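VESB protease (Vibrio cholerae, PDB 4LK4) probably cleaves peptide bonds as a secreted trypsin-like serine endopeptidase of the S1 family, with an Ig-like domain following the protease domain. Local coordinates at residues Phe285-Cys299 and Glu309-His321. The protein carries 1 engineered substitution. Sequence-based numbering, arbitrary orientation.
Sequences FSSLPADFSVLSDGC and ESCSVEVAVDAQH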
loop_
_atom_site.group_PDB
_atom_site.type_symbol
_atom_site.label_atom_id
_atom_site.label_comp_id
_atom_site.label_asym_id
_atom_site.label_seq_id
_atom_site.Cartn_x
_atom_site.Cartn_y
_atom_site.Cartn_z
ATOM N N PHE A 285 17.125 0.172 -18.094
ATOM C CA PHE A 285 16.881 -0.751 -19.200
ATOM C C PHE A 285 18.094 -1.601 -19.563
ATOM O O PHE A 285 17.929 -2.784 -19.846
ATOM C CB PHE A 285 16.413 -0.001 -20.444
ATOM C CG PHE A 285 15.058 0.618 -20.302
ATOM C CD1 PHE A 285 14.018 -0.073 -19.687
ATOM C CD2 PHE A 285 14.811 1.885 -20.807
ATOM C CE1 PHE A 285 12.757 0.493 -19.580
ATOM C CE2 PHE A 285 13.550 2.456 -20.703
ATOM C CZ PHE A 285 12.519 1.755 -20.082
ATOM N N SER A 286 19.290 -1.001 -19.538
ATOM C CA SER A 286 20.563 -1.730 -19.733
ATOM C C SER A 286 20.682 -3.003 -18.908
ATOM O O SER A 286 21.062 -4.047 -19.416
ATOM C CB SER A 286 21.746 -0.839 -19.350
ATOM O OG SER A 286 21.973 0.140 -20.340
ATOM N N SER A 287 20.373 -2.897 -17.621
ATOM C CA SER A 287 20.542 -4.016 -16.697
ATOM C C SER A 287 19.711 -5.268 -17.035
ATOM O O SER A 287 20.044 -6.347 -16.561
ATOM C CB SER A 287 20.229 -3.571 -15.261
ATOM O OG SER A 287 18.833 -3.360 -15.099
ATOM N N LEU A 288 18.645 -5.138 -17.827
ATOM C CA LEU A 288 17.772 -6.282 -18.124
ATOM C C LEU A 288 18.291 -7.131 -19.284
ATOM O O LEU A 288 19.076 -6.635 -20.109
ATOM C CB LEU A 288 16.354 -5.794 -18.422
ATOM C CG LEU A 288 15.658 -5.194 -17.200
ATOM C CD1 LEU A 288 14.333 -4.571 -17.608
ATOM C CD2 LEU A 288 15.474 -6.251 -16.114
ATOM N N PRO A 289 17.864 -8.419 -19.359
ATOM C CA PRO A 289 18.417 -9.310 -20.402
ATOM C C PRO A 289 17.953 -9.016 -21.835
ATOM O O PRO A 289 17.231 -8.032 -22.093
ATOM C CB PRO A 289 17.965 -10.722 -19.979
ATOM C CG PRO A 289 17.207 -10.585 -18.713
ATOM C CD PRO A 289 17.007 -9.134 -18.395
ATOM N N ALA A 290 18.379 -9.896 -22.739
ATOM C CA ALA A 290 18.056 -9.821 -24.161
ATOM C C ALA A 290 16.589 -10.097 -24.462
ATOM O O ALA A 290 16.058 -9.575 -25.429
ATOM C CB ALA A 290 18.924 -10.790 -24.932
ATOM N N ASP A 291 15.946 -10.926 -23.644
ATOM C CA ASP A 291 14.496 -11.116 -23.719
ATOM C C ASP A 291 13.733 -9.792 -23.698
ATOM O O ASP A 291 12.694 -9.644 -24.337
ATOM C CB ASP A 291 13.998 -11.906 -22.507
ATOM C CG ASP A 291 14.543 -13.311 -22.443
ATOM O OD1 ASP A 291 14.787 -13.911 -23.503
ATOM O OD2 ASP A 291 14.703 -13.820 -21.313
ATOM N N PHE A 292 14.224 -8.847 -22.906
ATOM C CA PHE A 292 13.524 -7.596 -22.694
ATOM C C PHE A 292 13.999 -6.587 -23.716
ATOM O O PHE A 292 15.140 -6.610 -24.115
ATOM C CB PHE A 292 13.779 -7.107 -21.276
ATOM C CG PHE A 292 13.140 -5.800 -20.965
ATOM C CD1 PHE A 292 13.796 -4.612 -21.249
ATOM C CD2 PHE A 292 11.888 -5.751 -20.371
ATOM C CE1 PHE A 292 13.209 -3.395 -20.963
ATOM C CE2 PHE A 292 11.296 -4.538 -20.073
ATOM C CZ PHE A 292 11.959 -3.358 -20.373
ATOM N N SER A 293 13.098 -5.727 -24.160
ATOM C CA SER A 293 13.423 -4.714 -25.145
ATOM C C SER A 293 12.454 -3.540 -25.003
ATOM O O SER A 293 11.350 -3.701 -24.492
ATOM C CB SER A 293 13.406 -5.310 -26.568
ATOM O OG SER A 293 12.248 -6.110 -26.836
ATOM N N VAL A 294 12.892 -2.357 -25.422
ATOM C CA VAL A 294 12.068 -1.154 -25.406
ATOM C C VAL A 294 11.652 -0.823 -26.827
ATOM O O VAL A 294 12.457 -0.361 -27.604
ATOM C CB VAL A 294 12.851 0.053 -24.852
ATOM C CG1 VAL A 294 11.995 1.320 -24.878
ATOM C CG2 VAL A 294 13.340 -0.248 -23.451
ATOM N N LEU A 295 10.396 -1.034 -27.178
ATOM C CA LEU A 295 9.958 -0.727 -28.536
ATOM C C LEU A 295 9.850 0.765 -28.783
ATOM O O LEU A 295 10.047 1.225 -29.888
ATOM C CB LEU A 295 8.609 -1.376 -28.813
ATOM C CG LEU A 295 8.570 -2.884 -28.583
ATOM C CD1 LEU A 295 7.275 -3.455 -29.136
ATOM C CD2 LEU A 295 9.780 -3.570 -29.206
ATOM N N SER A 296 9.532 1.516 -27.746
ATOM C CA SER A 296 9.240 2.933 -27.871
ATOM C C SER A 296 9.432 3.549 -26.492
ATOM O O SER A 296 8.933 3.012 -25.522
ATOM C CB SER A 296 7.786 3.120 -28.315
ATOM O OG SER A 296 7.589 4.411 -28.864
ATOM N N ASP A 297 10.185 4.645 -26.416
ATOM C CA ASP A 297 10.392 5.383 -25.175
ATOM C C ASP A 297 9.966 6.822 -25.400
ATOM O O ASP A 297 10.774 7.663 -25.765
ATOM C CB ASP A 297 11.859 5.316 -24.742
ATOM C CG ASP A 297 12.132 6.041 -23.412
ATOM O OD1 ASP A 297 11.269 6.753 -22.867
ATOM O OD2 ASP A 297 13.249 5.893 -22.906
ATOM N N GLY A 298 8.686 7.087 -25.175
ATOM C CA GLY A 298 8.144 8.431 -25.275
ATOM C C GLY A 298 8.808 9.417 -24.338
ATOM O O GLY A 298 8.926 10.595 -24.658
ATOM N N CYS A 299 9.253 8.951 -23.175
ATOM C CA CYS A 299 9.853 9.858 -22.213
ATOM C C CYS A 299 11.153 10.416 -22.761
ATOM O O CYS A 299 11.510 11.548 -22.450
ATOM C CB CYS A 299 10.083 9.185 -20.870
ATOM S SG CYS A 299 8.560 8.629 -20.075
ATOM N N GLU A 309 1.725 16.655 -17.366
ATOM C CA GLU A 309 2.243 16.034 -18.575
ATOM C C GLU A 309 2.630 14.557 -18.358
ATOM O O GLU A 309 3.138 14.166 -17.314
ATOM C CB GLU A 309 3.412 16.838 -19.154
ATOM C CG GLU A 309 3.012 17.952 -20.115
ATOM C CD GLU A 309 4.164 18.392 -21.027
ATOM O OE1 GLU A 309 3.945 18.544 -22.252
ATOM O OE2 GLU A 309 5.297 18.573 -20.527
ATOM N N SER A 310 2.362 13.760 -19.391
ATOM C CA SER A 310 2.578 12.322 -19.398
ATOM C C SER A 310 3.570 11.955 -20.480
ATOM O O SER A 310 3.656 12.615 -21.506
ATOM C CB SER A 310 1.274 11.604 -19.742
ATOM O OG SER A 310 0.398 11.581 -18.644
ATOM N N CYS A 311 4.297 10.878 -20.247
ATOM C CA CYS A 311 5.059 10.234 -21.291
ATOM C C CYS A 311 4.905 8.760 -21.076
ATOM O O CYS A 311 4.655 8.312 -19.963
ATOM C CB CYS A 311 6.542 10.630 -21.269
ATOM S SG CYS A 311 7.423 10.281 -19.731
ATOM N N SER A 312 5.042 8.010 -22.151
ATOM C CA SER A 312 4.803 6.594 -22.116
ATOM C C SER A 312 5.989 5.872 -22.680
ATOM O O SER A 312 6.753 6.418 -23.480
ATOM C CB SER A 312 3.549 6.249 -22.916
ATOM O OG SER A 312 2.433 6.978 -22.427
ATOM N N VAL A 313 6.120 4.632 -22.256
ATOM C CA VAL A 313 7.162 3.758 -22.699
ATOM C C VAL A 313 6.482 2.466 -23.084
ATOM O O VAL A 313 5.548 2.031 -22.408
ATOM C CB VAL A 313 8.120 3.511 -21.533
ATOM C CG1 VAL A 313 8.980 2.290 -21.788
ATOM C CG2 VAL A 313 8.988 4.737 -21.303
ATOM N N GLU A 314 6.941 1.848 -24.161
ATOM C CA GLU A 314 6.321 0.613 -24.654
ATOM C C GLU A 314 7.377 -0.486 -24.683
ATOM O O GLU A 314 8.355 -0.401 -25.422
ATOM C CB GLU A 314 5.695 0.848 -26.018
ATOM C CG GLU A 314 4.595 -0.132 -26.408
ATOM C CD GLU A 314 4.279 -0.120 -27.919
ATOM O OE1 GLU A 314 4.978 0.561 -28.738
ATOM O OE2 GLU A 314 3.320 -0.819 -28.298
ATOM N N VAL A 315 7.202 -1.494 -23.835
ATOM C CA VAL A 315 8.220 -2.514 -23.654
ATOM C C VAL A 315 7.739 -3.842 -24.139
ATOM O O VAL A 315 6.549 -4.065 -24.262
ATOM C CB VAL A 315 8.661 -2.655 -22.186
ATOM C CG1 VAL A 315 9.064 -1.297 -21.646
ATOM C CG2 VAL A 315 7.586 -3.287 -21.322
ATOM N N ALA A 316 8.690 -4.723 -24.396
ATOM C CA ALA A 316 8.378 -6.036 -24.902
ATOM C C ALA A 316 9.221 -7.133 -24.276
ATOM O O ALA A 316 10.303 -6.892 -23.752
ATOM C CB ALA A 316 8.516 -6.062 -26.420
ATOM N N VAL A 317 8.686 -8.345 -24.341
ATOM C CA VAL A 317 9.370 -9.540 -23.895
ATOM C C VAL A 317 9.184 -10.594 -24.963
ATOM O O VAL A 317 8.058 -10.917 -25.333
ATOM C CB VAL A 317 8.799 -10.072 -22.566
ATOM C CG1 VAL A 317 9.391 -11.440 -22.243
ATOM C CG2 VAL A 317 9.080 -9.091 -21.445
ATOM N N ASP A 318 10.301 -11.120 -25.448
ATOM C CA ASP A 318 10.312 -12.202 -26.418
ATOM C C ASP A 318 10.417 -13.474 -25.595
ATOM O O ASP A 318 11.511 -13.911 -25.238
ATOM C CB ASP A 318 11.501 -12.043 -27.383
ATOM C CG ASP A 318 11.457 -13.016 -28.558
ATOM O OD1 ASP A 318 10.361 -13.535 -28.877
ATOM O OD2 ASP A 318 12.517 -13.242 -29.185
ATOM N N ALA A 319 9.265 -14.028 -25.243
ATOM C CA ALA A 319 9.213 -15.246 -24.453
ATOM C C ALA A 319 9.347 -16.437 -25.377
ATOM O O ALA A 319 8.412 -16.774 -26.115
ATOM C CB ALA A 319 7.911 -15.328 -23.685
ATOM N N GLN A 320 10.519 -17.059 -25.348
ATOM C CA GLN A 320 10.800 -18.205 -26.198
ATOM C C GLN A 320 10.989 -19.492 -25.392
ATOM O O GLN A 320 11.111 -20.559 -25.982
ATOM C CB GLN A 320 12.023 -17.908 -27.070
ATOM C CG GLN A 320 11.795 -16.786 -28.083
ATOM C CD GLN A 320 10.879 -17.187 -29.251
ATOM O OE1 GLN A 320 11.292 -17.928 -30.158
ATOM N NE2 GLN A 320 9.638 -16.682 -29.246
ATOM N N HIS A 321 10.996 -19.392 -24.059
ATOM C CA HIS A 321 11.087 -20.558 -23.178
ATOM C C HIS A 321 9.861 -20.678 -22.298
ATOM O O HIS A 321 9.030 -19.766 -22.217
ATOM C CB HIS A 321 12.296 -20.450 -22.252
ATOM C CG HIS A 321 13.591 -20.282 -22.968
ATOM N ND1 HIS A 321 14.130 -19.044 -23.250
ATOM C CD2 HIS A 321 14.459 -21.195 -23.457
ATOM C CE1 HIS A 321 15.273 -19.204 -23.889
ATOM N NE2 HIS A 321 15.495 -20.499 -24.027
#
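With CG anti to the backbone N (chi1 178°), Phe292 brings its ring obliquely across Val315, and CZ meets CG1 of that valine at 3.8 Å. Val315 turns CG1 away from its carbonyl carbon (chi1 -53°), and this branch takes the ring tip. The same side of the sheet carries Val294, Val313 and Val317. Leu288 CD1 sits over the centre of one face of the Phe292 ring. Phe285 approaches Val313 from the opposite direction, CZ to CG1 4.0 Å, while Val294 CG2 lies over one face of the Phe285 ring. Ile346 and Phe268 also pack on Val315. Strand 292-297 is the outermost strand of a mixed sheet in the Ig-like domain and runs antiparallel to strand 310-319. Ser293 and Ala316 form a hydrogen-bonded pair, with Ala316 N to Ser293 O at 2.9 Å. A classic beta bulge follows: Leu295 and Ser296 both face Glu314. Glu314 O accepts a bond from Ser296 N in the carbonyl plane and a weak one from Leu295 N. Glu314 N answers with a nearly straight bond to Ser296 O, 2.7 Å. At the bulge, Leu295 CG rests on Ala316 CB at 3.8 Å. Beyond it, Asp297 is the N-cap of helix 298-302: OD1 caps a backbone N further along, and OD2 bonds to Tyr280 OH. The disulfide Cys299-Cys311, SG to SG 2.0 Å, ties the start of this helix covalently to strand 310-319.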